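Local atomic coordinates of DUF192 domain-containing protein (Novosphingobium aromaticivorans, PDB entry 3M7A), a protein that is of unknown function but belongs to the DUF192 (COG1430) family and probably carries a signal sequence, consistent with export. Residues 24-27 against 32-35; 37-42 against 52-57; 75-78 against 83-86; 86-91 against 95-100. All blocks are in the same frame, centred on the assembly; numbering follows the deposited sequence.

Contact 1 (24-27 against 32-35); sequences PVTV and GRHV
V27 and H34 face each other as an antiparallel hydrogen-bonded pair in the hairpin of strands 21-29 and 32-41, with T26 and V35 as the adjoining non-hydrogen-bonded pair. Two backbone bonds tie the first pair: V27 N gives to H34 O at 2.9 Å, and H34 N gives back to V27 O at 2.8 Å. CA-H...O contacts add to the ladder, as T26 CA lies 3.2 Å from H34 O and V35 CA 3.4 Å from V25 O. The polar side chains meet across the strands without a direct bond. R33, stretched out from CG to NE with CG anti to the backbone N (chi1 -180°), swings its guanidinium across T26, and T26 OG1 sits above one face toward the rim, 3.6 Å from R33 NH2. The charge of this group is paired elsewhere, in a salt bridge of R33 NH2 with E8 OE2 from helix 6-9. The H34 ring meets V27 O obliquely through H34 CD2 at 3.5 Å, while its NE2 is hydrogen-bonded to S31 OG in the turn. Apolar contact is light: T26 CG2 meets V35 CG2 at 4.1 Å on one face of the sheet, and on the other V27 and H34 both touch I132. At G32 (phi 117°, psi -153°) a CB would run into the carbonyl O of the residue before, a conformation suited to glycine. Backbone bonds thus set the pairing, while the R33-E8 salt bridge, with T26 against the guanidinium, ties helix 6-9 to this face.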
loop_
_atom_site.group_PDB
_atom_site.type_symbol
_atom_site.label_atom_id
_atom_site.label_comp_id
_atom_site.label_asym_id
_atom_site.label_seq_id
_atom_site.Cartn_x
_atom_site.Cartn_y
_atom_site.Cartn_z
ATOM N N PRO A 24 -3.714 -0.693 -10.888
ATOM C CA PRO A 24 -4.809 -1.031 -9.969
ATOM C C PRO A 24 -4.405 -2.157 -9.012
ATOM O O PRO A 24 -3.824 -3.160 -9.435
ATOM C CB PRO A 24 -5.919 -1.492 -10.904
ATOM C CG PRO A 24 -5.196 -1.983 -12.107
ATOM C CD PRO A 24 -4.023 -1.073 -12.267
ATOM N N VAL A 25 -4.704 -1.975 -7.721
ATOM C CA VAL A 25 -4.436 -2.989 -6.685
ATOM C C VAL A 25 -5.760 -3.245 -5.991
ATOM O O VAL A 25 -6.458 -2.300 -5.647
ATOM C CB VAL A 25 -3.384 -2.497 -5.663
ATOM C CG1 VAL A 25 -3.197 -3.526 -4.549
ATOM C CG2 VAL A 25 -2.079 -2.152 -6.358
ATOM N N THR A 26 -6.086 -4.521 -5.782
ATOM C CA THR A 26 -7.320 -4.894 -5.099
ATOM C C THR A 26 -7.003 -5.600 -3.810
ATOM O O THR A 26 -5.980 -6.268 -3.682
ATOM C CB THR A 26 -8.231 -5.781 -5.998
ATOM O OG1 THR A 26 -7.560 -6.998 -6.328
ATOM C CG2 THR A 26 -8.633 -5.013 -7.269
ATOM N N VAL A 27 -7.893 -5.402 -2.856
ATOM C CA VAL A 27 -7.820 -6.046 -1.561
ATOM C C VAL A 27 -9.207 -6.641 -1.322
ATOM O O VAL A 27 -10.202 -5.907 -1.291
ATOM C CB VAL A 27 -7.435 -5.089 -0.400
ATOM C CG1 VAL A 27 -7.282 -5.863 0.883
ATOM C CG2 VAL A 27 -6.136 -4.329 -0.729
ATOM N N GLY A 32 -15.431 -7.293 1.605
ATOM C CA GLY A 32 -15.702 -7.021 0.215
ATOM C C GLY A 32 -14.409 -6.813 -0.577
ATOM O O GLY A 32 -13.350 -7.327 -0.192
ATOM N N ARG A 33 -14.518 -6.051 -1.657
ATOM C CA ARG A 33 -13.425 -5.801 -2.571
ATOM C C ARG A 33 -13.177 -4.316 -2.635
ATOM O O ARG A 33 -14.089 -3.547 -2.930
ATOM C CB ARG A 33 -13.717 -6.381 -3.965
ATOM C CG ARG A 33 -12.608 -6.173 -5.006
ATOM C CD ARG A 33 -13.004 -6.851 -6.290
ATOM N NE ARG A 33 -11.963 -6.999 -7.300
ATOM C CZ ARG A 33 -11.085 -7.996 -7.362
ATOM N NH1 ARG A 33 -11.008 -8.889 -6.386
ATOM N NH2 ARG A 33 -10.300 -8.119 -8.427
ATOM N N HIS A 34 -11.923 -3.934 -2.374
ATOM C CA HIS A 34 -11.470 -2.539 -2.373
ATOM C C HIS A 34 -10.438 -2.362 -3.462
ATOM O O HIS A 34 -9.666 -3.292 -3.728
ATOM C CB HIS A 34 -10.847 -2.182 -1.020
ATOM C CG HIS A 34 -11.710 -2.557 0.125
ATOM N ND1 HIS A 34 -12.772 -1.790 0.541
ATOM C CD2 HIS A 34 -11.699 -3.654 0.912
ATOM C CE1 HIS A 34 -13.374 -2.395 1.548
ATOM N NE2 HIS A 34 -12.739 -3.526 1.804
ATOM N N VAL A 35 -10.403 -1.177 -4.059
ATOM C CA VAL A 35 -9.551 -0.909 -5.209
ATOM C C VAL A 35 -8.770 0.387 -4.992
ATOM O O VAL A 35 -9.357 1.400 -4.631
ATOM C CB VAL A 35 -10.397 -0.748 -6.523
ATOM C CG1 VAL A 35 -9.470 -0.542 -7.717
ATOM C CG2 VAL A 35 -11.288 -1.949 -6.728
#

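Contact 2 (37-42 against 52-57); sequences RSELAR and MFRTEL
E39 reaches R54 on a chain that sets CG beside the backbone N (chi1 -76°) and then runs straight on to the carboxylate; R54 also starts beside its backbone N but bends at chi2 (-65°), and the rest of its chain brings the NH1/NH2 edge to E39. The result is an end-on bidentate salt bridge from strand 32-41 to the loop that leads from helix 44-49 to strand 61-66. The two chains come from opposite directions, and the carboxylate meets the guanidinium at its edge, in its plane. NH2 of R54 gives to OE1 of E39 at 2.6 Å, and NH1 of R54 gives to OE2 of E39 at 2.8 Å. Both bonds are nearly straight, and both acceptors are met on their syn side. Carboxylate and guanidinium lie within 16° of coplanar, and the two nearly parallel bonds resist rotation of either group about its own axis. R54 is deposited in two conformers, and this geometry belongs to one of them. The contact is essentially this single ion pair, which places opposite charges together where E39 is buried. Within the strand, the backbone of E39 bonds to G62 and I64 of strand 61-66, its parallel neighbour in the sheet. On the loop side, L57 O is held by N123 ND2. The carboxylate has a second partner as well: OE1 of E39, already bonded to R54, is also hydrogen-bonded to S18 OG.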
loop_
_atom_site.group_PDB
_atom_site.type_symbol
_atom_site.label_atom_id
_atom_site.label_comp_id
_atom_site.label_asym_id
_atom_site.label_seq_id
_atom_site.Cartn_x
_atom_site.Cartn_y
_atom_site.Cartn_z
ATOM N N ARG A 37 -5.780 2.855 -6.907
ATOM C CA ARG A 37 -4.868 3.194 -7.989
ATOM C C ARG A 37 -3.522 3.542 -7.343
ATOM O O ARG A 37 -3.413 4.569 -6.674
ATOM C CB ARG A 37 -5.384 4.395 -8.787
ATOM C CG ARG A 37 -6.719 4.256 -9.448
ATOM C CD ARG A 37 -6.698 3.325 -10.562
ATOM N NE ARG A 37 -5.767 3.704 -11.631
ATOM C CZ ARG A 37 -5.584 3.000 -12.744
ATOM N NH1 ARG A 37 -6.255 1.849 -12.935
ATOM N NH2 ARG A 37 -4.687 3.414 -13.651
ATOM N N SER A 38 -2.540 2.676 -7.534
ATOM C CA SER A 38 -1.331 2.708 -6.729
ATOM C C SER A 38 -0.073 2.954 -7.545
ATOM O O SER A 38 0.196 2.259 -8.501
ATOM C CB SER A 38 -1.214 1.373 -5.986
ATOM O OG SER A 38 -2.342 1.148 -5.176
ATOM N N GLU A 39 0.711 3.929 -7.121
ATOM C CA GLU A 39 2.065 4.088 -7.650
ATOM C C GLU A 39 2.878 2.841 -7.321
ATOM O O GLU A 39 2.822 2.370 -6.173
ATOM C CB GLU A 39 2.724 5.289 -6.995
ATOM C CG GLU A 39 2.226 6.627 -7.541
ATOM C CD GLU A 39 2.715 7.756 -6.661
ATOM O OE1 GLU A 39 3.842 8.228 -6.912
ATOM O OE2 GLU A 39 2.028 8.114 -5.660
ATOM N N LEU A 40 3.694 2.376 -8.265
ATOM C CA LEU A 40 4.462 1.155 -8.103
ATOM C C LEU A 40 5.914 1.511 -7.813
ATOM O O LEU A 40 6.622 2.050 -8.675
ATOM C CB LEU A 40 4.338 0.312 -9.378
ATOM C CG LEU A 40 4.796 -1.143 -9.328
ATOM C CD1 LEU A 40 4.452 -1.828 -10.659
ATOM C CD2 LEU A 40 6.286 -1.250 -9.030
ATOM N N ALA A 41 6.331 1.218 -6.593
ATOM C CA ALA A 41 7.721 1.407 -6.180
ATOM C C ALA A 41 8.381 0.044 -6.200
ATOM O O ALA A 41 7.953 -0.875 -5.498
ATOM C CB ALA A 41 7.769 1.987 -4.769
ATOM N N ARG A 42 9.425 -0.081 -7.011
ATOM C CA ARG A 42 10.099 -1.367 -7.167
ATOM C C ARG A 42 11.548 -1.399 -6.700
ATOM O O ARG A 42 11.952 -2.309 -5.981
ATOM C CB ARG A 42 10.063 -1.832 -8.609
ATOM C CG ARG A 42 10.244 -3.291 -8.677
ATOM C CD ARG A 42 10.131 -3.853 -10.004
ATOM N NE ARG A 42 8.803 -3.944 -10.620
ATOM C CZ ARG A 42 7.945 -4.969 -10.535
ATOM N NH1 ARG A 42 8.144 -5.994 -9.712
ATOM N NH2 ARG A 42 6.881 -4.963 -11.307
HETATM N N MSE A 52 7.327 9.874 1.005
HETATM C CA MSE A 52 7.945 11.054 1.593
HETATM C C MSE A 52 7.537 12.307 0.824
HETATM O O MSE A 52 7.405 12.305 -0.416
HETATM C CB MSE A 52 9.468 10.938 1.562
HETATM C CG MSE A 52 10.062 9.977 2.551
HETATM SE SE MSE A 52 11.986 10.086 2.487
HETATM C CE MSE A 52 12.330 8.798 3.870
ATOM N N PHE A 53 7.335 13.373 1.610
ATOM C CA PHE A 53 7.075 14.733 1.120
ATOM C C PHE A 53 5.691 14.984 0.548
ATOM O O PHE A 53 5.338 16.145 0.325
ATOM C CB PHE A 53 8.131 15.221 0.110
ATOM C CG PHE A 53 9.534 14.987 0.560
ATOM C CD1 PHE A 53 10.015 15.624 1.679
ATOM C CD2 PHE A 53 10.353 14.089 -0.102
ATOM C CE1 PHE A 53 11.315 15.392 2.129
ATOM C CE2 PHE A 53 11.651 13.845 0.332
ATOM C CZ PHE A 53 12.121 14.490 1.457
ATOM N N ARG A 54 4.900 13.932 0.323
ATOM C CA ARG A 54 3.566 14.097 -0.245
ATOM C C ARG A 54 2.644 14.753 0.746
ATOM O O ARG A 54 2.605 14.351 1.898
ATOM C CB ARG A 54 2.950 12.754 -0.586
ATOM C CG ARG A 54 3.662 12.029 -1.643
ATOM C CD ARG A 54 3.622 12.731 -2.984
ATOM N NE ARG A 54 4.386 11.940 -3.936
ATOM C CZ ARG A 54 3.904 10.882 -4.577
ATOM N NH1 ARG A 54 2.641 10.525 -4.427
ATOM N NH2 ARG A 54 4.692 10.203 -5.384
ATOM N N THR A 55 1.876 15.758 0.326
ATOM C CA THR A 55 0.947 16.429 1.247
ATOM C C THR A 55 -0.505 15.992 1.069
ATOM O O THR A 55 -1.358 16.395 1.840
ATOM C CB THR A 55 1.050 17.943 1.141
ATOM O OG1 THR A 55 0.824 18.315 -0.214
ATOM C CG2 THR A 55 2.470 18.387 1.593
ATOM N N GLU A 56 -0.760 15.141 0.080
ATOM C CA GLU A 56 -2.107 14.628 -0.135
ATOM C C GLU A 56 -2.094 13.281 -0.838
ATOM O O GLU A 56 -1.142 12.905 -1.490
ATOM C CB GLU A 56 -2.958 15.626 -0.922
ATOM C CG GLU A 56 -2.544 15.773 -2.377
ATOM C CD GLU A 56 -3.461 16.697 -3.166
ATOM O OE1 GLU A 56 -4.703 16.565 -3.051
ATOM O OE2 GLU A 56 -2.929 17.548 -3.909
ATOM N N LEU A 57 -3.167 12.539 -0.629
ATOM C CA LEU A 57 -3.376 11.189 -1.140
ATOM C C LEU A 57 -4.878 10.932 -1.044
ATOM O O LEU A 57 -5.483 11.138 0.013
ATOM C CB LEU A 57 -2.650 10.146 -0.300
ATOM C CG LEU A 57 -2.683 8.697 -0.826
ATOM C CD1 LEU A 57 -1.905 8.528 -2.115
ATOM C CD2 LEU A 57 -2.186 7.745 0.275
#

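Contact 3 (75-78 against 83-86); sequences FWMR and PLDI
F75, at the end of strand 72-75, meets I86 first through its own CB, which lies 3.9 Å from I86 CD1. Its CG stands beside the backbone N (chi1 -82°), and one face of the ring is turned to I86, with I86 CG2 4.3 Å above the plane and displaced toward the rim. F65 meets F75 edge-to-face, and V119 and E121 of strand 118-123 also touch it. The two backbones run in nearly opposite senses, 176° apart, but do not pair: F75 and I86 have CA atoms 8.4 Å apart, so side chains fill the space between the main sheet, to which strand 84-89 belongs, and the end of the two-stranded antiparallel sheet of 72-75 and 110-112. Further along, M77, a selenomethionine, folds back at both chi2 and chi3 and crosses L84 at a slant. Its SE is 4.0 Å from L84 CD1, while the terminal CE reaches L84 N at 3.9 Å and P83 CA at 4.2 Å. A102 of strand 95-102 also touches the M77 side chain, and the backbone of M77 is hydrogen-bonded to D106.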
loop_
_atom_site.group_PDB
_atom_site.type_symbol
_atom_site.label_atom_id
_atom_site.label_comp_id
_atom_site.label_asym_id
_atom_site.label_seq_id
_atom_site.Cartn_x
_atom_site.Cartn_y
_atom_site.Cartn_z
ATOM N N PHE A 75 9.458 -0.386 7.900
ATOM C CA PHE A 75 9.157 0.949 7.388
ATOM C C PHE A 75 9.339 1.997 8.487
ATOM O O PHE A 75 9.464 1.675 9.672
ATOM C CB PHE A 75 7.732 0.970 6.819
ATOM C CG PHE A 75 7.645 0.435 5.423
ATOM C CD1 PHE A 75 7.854 -0.886 5.154
ATOM C CD2 PHE A 75 7.405 1.274 4.368
ATOM C CE1 PHE A 75 7.810 -1.364 3.870
ATOM C CE2 PHE A 75 7.349 0.803 3.102
ATOM C CZ PHE A 75 7.564 -0.517 2.836
ATOM N N TRP A 76 9.360 3.261 8.093
ATOM C CA TRP A 76 9.280 4.376 9.026
ATOM C C TRP A 76 8.646 5.578 8.334
ATOM O O TRP A 76 8.337 5.510 7.165
ATOM C CB TRP A 76 10.650 4.746 9.613
ATOM C CG TRP A 76 11.664 5.325 8.667
ATOM C CD1 TRP A 76 11.624 5.339 7.311
ATOM C CD2 TRP A 76 12.896 5.950 9.046
ATOM N NE1 TRP A 76 12.767 5.930 6.815
ATOM C CE2 TRP A 76 13.551 6.323 7.866
ATOM C CE3 TRP A 76 13.488 6.255 10.272
ATOM C CZ2 TRP A 76 14.808 6.944 7.870
ATOM C CZ3 TRP A 76 14.716 6.886 10.278
ATOM C CH2 TRP A 76 15.354 7.232 9.085
HETATM N N MSE A 77 8.458 6.666 9.087
HETATM C CA MSE A 77 7.723 7.816 8.619
HETATM C C MSE A 77 8.577 9.083 8.546
HETATM O O MSE A 77 8.054 10.181 8.441
HETATM C CB MSE A 77 6.476 8.023 9.483
HETATM C CG MSE A 77 5.474 6.879 9.387
HETATM SE SE MSE A 77 4.570 6.764 7.672
HETATM C CE MSE A 77 3.268 8.143 8.031
ATOM N N ARG A 78 9.903 8.930 8.513
ATOM C CA ARG A 78 10.763 10.081 8.266
ATOM C C ARG A 78 10.296 10.790 6.977
ATOM O O ARG A 78 10.028 10.134 5.961
ATOM C CB ARG A 78 12.237 9.671 8.177
ATOM C CG ARG A 78 13.170 10.865 7.859
ATOM C CD ARG A 78 14.658 10.640 8.002
ATOM N NE ARG A 78 15.098 10.707 9.395
ATOM C CZ ARG A 78 16.371 10.632 9.780
ATOM N NH1 ARG A 78 17.342 10.479 8.885
ATOM N NH2 ARG A 78 16.674 10.705 11.069
ATOM N N PRO A 83 -0.590 10.824 7.546
ATOM C CA PRO A 83 -0.658 9.544 8.232
ATOM C C PRO A 83 -1.018 8.435 7.233
ATOM O O PRO A 83 -1.736 8.688 6.252
ATOM C CB PRO A 83 -1.746 9.753 9.294
ATOM C CG PRO A 83 -2.595 10.799 8.753
ATOM C CD PRO A 83 -1.693 11.714 7.952
ATOM N N LEU A 84 -0.517 7.243 7.483
ATOM C CA LEU A 84 -0.701 6.121 6.557
ATOM C C LEU A 84 -1.016 4.853 7.317
ATOM O O LEU A 84 -0.580 4.659 8.452
ATOM C CB LEU A 84 0.583 5.875 5.759
ATOM C CG LEU A 84 0.997 6.984 4.812
ATOM C CD1 LEU A 84 2.419 6.707 4.245
ATOM C CD2 LEU A 84 -0.015 7.187 3.697
ATOM N N ASP A 85 -1.758 3.957 6.660
ATOM C CA ASP A 85 -1.845 2.569 7.051
ATOM C C ASP A 85 -0.916 1.779 6.116
ATOM O O ASP A 85 -0.950 1.934 4.891
ATOM C CB ASP A 85 -3.268 2.028 6.912
ATOM C CG ASP A 85 -4.232 2.563 7.954
ATOM O OD1 ASP A 85 -3.819 3.314 8.865
ATOM O OD2 ASP A 85 -5.432 2.198 7.866
ATOM N N ILE A 86 -0.067 0.957 6.727
ATOM C CA ILE A 86 0.942 0.191 6.003
ATOM C C ILE A 86 0.556 -1.290 6.073
ATOM O O ILE A 86 0.597 -1.909 7.128
ATOM C CB ILE A 86 2.360 0.447 6.536
ATOM C CG1 ILE A 86 2.646 1.966 6.618
ATOM C CG2 ILE A 86 3.412 -0.220 5.643
ATOM C CD1 ILE A 86 4.089 2.327 7.035
#

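Contact 4 (86-91 against 95-100); sequences IIFVGL and VMNIAA
Four backbone hydrogen bonds join strands 86-89 and 95-100 into an antiparallel beta hairpin. I86 and A99 exchange a pair, I86 N to A99 O at 2.9 Å and A99 N to I86 O at 2.8 Å. Nearer the turn, F88 N gives to N97 O at 2.9 Å, whereas F88 O accepts from M96 N at 2.8 Å; both run almost straight onto the carbonyl. Because F88 thus faces two residues, M96 and N97, the strand carries a beta bulge here, and the backbone of M96 (psi -46°) is accordingly helix-like. N97, its CG set between the backbone N and the carbonyl carbon (chi1 68°), crosses F88 obliquely; its amide plane is 2° from the ring's but stepped off it and beyond the rim, with N97 ND2 3.4 Å from F88 CD2. Outside partners fix that amide: P111 O of strand 110-112 on N97 ND2, and A113 N, just beyond that strand, on N97 OD1. F88 is buried in the packing on this face: A99 CB lies at the ring edge, M96 CE touches F88 CB, and V119 and A112 add further cover. On the other face I87 and V95 cross, CG2 to CG2 at 3.6 Å, beside I98; V95 also touches V138 of strand 137-139. Past the strand end, M96 bends at its last torsion and lies along G90, whose missing side chain lets the two chains come close. There M96 CG is 3.7 Å from G90 N, and M96 SE 3.8 Å from G90 CA.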
loop_
_atom_site.group_PDB
_atom_site.type_symbol
_atom_site.label_atom_id
_atom_site.label_comp_id
_atom_site.label_asym_id
_atom_site.label_seq_id
_atom_site.Cartn_x
_atom_site.Cartn_y
_atom_site.Cartn_z
ATOM N N ILE A 86 -0.067 0.957 6.727
ATOM C CA ILE A 86 0.942 0.191 6.003
ATOM C C ILE A 86 0.556 -1.290 6.073
ATOM O O ILE A 86 0.597 -1.909 7.128
ATOM C CB ILE A 86 2.360 0.447 6.536
ATOM C CG1 ILE A 86 2.646 1.966 6.618
ATOM C CG2 ILE A 86 3.412 -0.220 5.643
ATOM C CD1 ILE A 86 4.089 2.327 7.035
ATOM N N ILE A 87 0.163 -1.828 4.917
ATOM C CA ILE A 87 -0.393 -3.165 4.819
ATOM C C ILE A 87 0.662 -4.084 4.228
ATOM O O ILE A 87 1.072 -3.924 3.081
ATOM C CB ILE A 87 -1.651 -3.119 3.910
ATOM C CG1 ILE A 87 -2.711 -2.138 4.444
ATOM C CG2 ILE A 87 -2.205 -4.531 3.689
ATOM C CD1 ILE A 87 -3.798 -1.753 3.446
ATOM N N PHE A 88 1.142 -5.026 5.030
ATOM C CA PHE A 88 2.245 -5.903 4.628
ATOM C C PHE A 88 1.667 -7.216 4.075
ATOM O O PHE A 88 0.813 -7.851 4.722
ATOM C CB PHE A 88 3.120 -6.225 5.826
ATOM C CG PHE A 88 3.779 -5.033 6.455
ATOM C CD1 PHE A 88 4.984 -4.542 5.981
ATOM C CD2 PHE A 88 3.222 -4.402 7.547
ATOM C CE1 PHE A 88 5.614 -3.481 6.592
ATOM C CE2 PHE A 88 3.847 -3.303 8.147
ATOM C CZ PHE A 88 5.045 -2.859 7.676
ATOM N N VAL A 89 2.142 -7.598 2.896
ATOM C CA VAL A 89 1.593 -8.717 2.147
ATOM C C VAL A 89 2.654 -9.833 2.044
ATOM O O VAL A 89 3.804 -9.585 1.649
ATOM C CB VAL A 89 1.148 -8.253 0.749
ATOM C CG1 VAL A 89 0.599 -9.445 -0.051
ATOM C CG2 VAL A 89 0.150 -7.108 0.832
ATOM N N GLY A 90 2.252 -11.046 2.424
ATOM C CA GLY A 90 3.109 -12.211 2.352
ATOM C C GLY A 90 3.160 -12.900 1.004
ATOM O O GLY A 90 2.616 -12.416 0.006
ATOM N N LEU A 91 3.848 -14.038 0.993
ATOM C CA LEU A 91 4.225 -14.688 -0.248
ATOM C C LEU A 91 3.057 -15.353 -0.968
ATOM O O LEU A 91 3.175 -15.663 -2.141
ATOM C CB LEU A 91 5.371 -15.682 -0.002
ATOM C CG LEU A 91 6.783 -15.074 -0.021
ATOM C CD1 LEU A 91 7.003 -14.067 1.125
ATOM C CD2 LEU A 91 7.855 -16.170 0.001
ATOM N N VAL A 95 -2.602 -10.479 3.320
ATOM C CA VAL A 95 -2.159 -9.519 4.327
ATOM C C VAL A 95 -1.697 -10.288 5.563
ATOM O O VAL A 95 -2.421 -11.120 6.099
ATOM C CB VAL A 95 -3.297 -8.541 4.689
ATOM C CG1 VAL A 95 -2.872 -7.596 5.832
ATOM C CG2 VAL A 95 -3.799 -7.750 3.466
HETATM N N MSE A 96 -0.476 -10.000 6.008
HETATM C CA MSE A 96 0.067 -10.555 7.241
HETATM C C MSE A 96 -0.275 -9.695 8.455
HETATM O O MSE A 96 -0.660 -10.208 9.512
HETATM C CB MSE A 96 1.591 -10.668 7.163
HETATM C CG MSE A 96 2.079 -11.634 6.116
HETATM SE SE MSE A 96 4.010 -11.755 6.040
HETATM C CE MSE A 96 4.418 -9.969 5.472
ATOM N N ASN A 97 -0.092 -8.395 8.311
ATOM C CA ASN A 97 -0.229 -7.471 9.395
ATOM C C ASN A 97 -0.337 -6.061 8.814
ATOM O O ASN A 97 0.017 -5.802 7.644
ATOM C CB ASN A 97 0.926 -7.549 10.413
ATOM C CG ASN A 97 2.264 -7.078 9.873
ATOM O OD1 ASN A 97 2.808 -7.658 8.923
ATOM N ND2 ASN A 97 2.819 -6.052 10.509
ATOM N N ILE A 98 -0.874 -5.154 9.626
ATOM C CA ILE A 98 -1.082 -3.776 9.237
ATOM C C ILE A 98 -0.463 -2.890 10.321
ATOM O O ILE A 98 -0.748 -3.091 11.506
ATOM C CB ILE A 98 -2.594 -3.467 9.097
ATOM C CG1 ILE A 98 -3.271 -4.409 8.064
ATOM C CG2 ILE A 98 -2.797 -1.978 8.726
ATOM C CD1 ILE A 98 -4.771 -4.265 7.996
ATOM N N ALA A 99 0.355 -1.925 9.920
ATOM C CA ALA A 99 0.791 -0.851 10.817
ATOM C C ALA A 99 -0.203 0.285 10.607
ATOM O O ALA A 99 -0.085 1.029 9.635
ATOM C CB ALA A 99 2.216 -0.403 10.551
ATOM N N ALA A 100 -1.252 0.303 11.436
ATOM C CA ALA A 100 -2.337 1.258 11.290
ATOM C C ALA A 100 -1.932 2.602 11.880
ATOM O O ALA A 100 -1.263 2.660 12.922
ATOM C CB ALA A 100 -3.623 0.760 11.939
#

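All four contacts reach the same mixed sheet, and they follow one another along the chain. Contacts 1 and 2 share strand 32-41, with centres about 17 Å apart, and meet where V25 CG2 lies 3.5 Å from S38 OG. Contact 2 touches contact 3, about 12 Å away between centres, through M52 CE and R78 O at 3.4 Å and through L57 and L84. Contacts 3 and 4 share I86 and strand 84-89, and F75 CD1 packs 3.7 Å from F88 CE1. Contacts 1 and 3 lie on opposite sides of the chain's centre, their centres about 20 Å apart. Contacts 1 and 4 come closer, about 14 Å between centres and about 5 Å between nearest atoms.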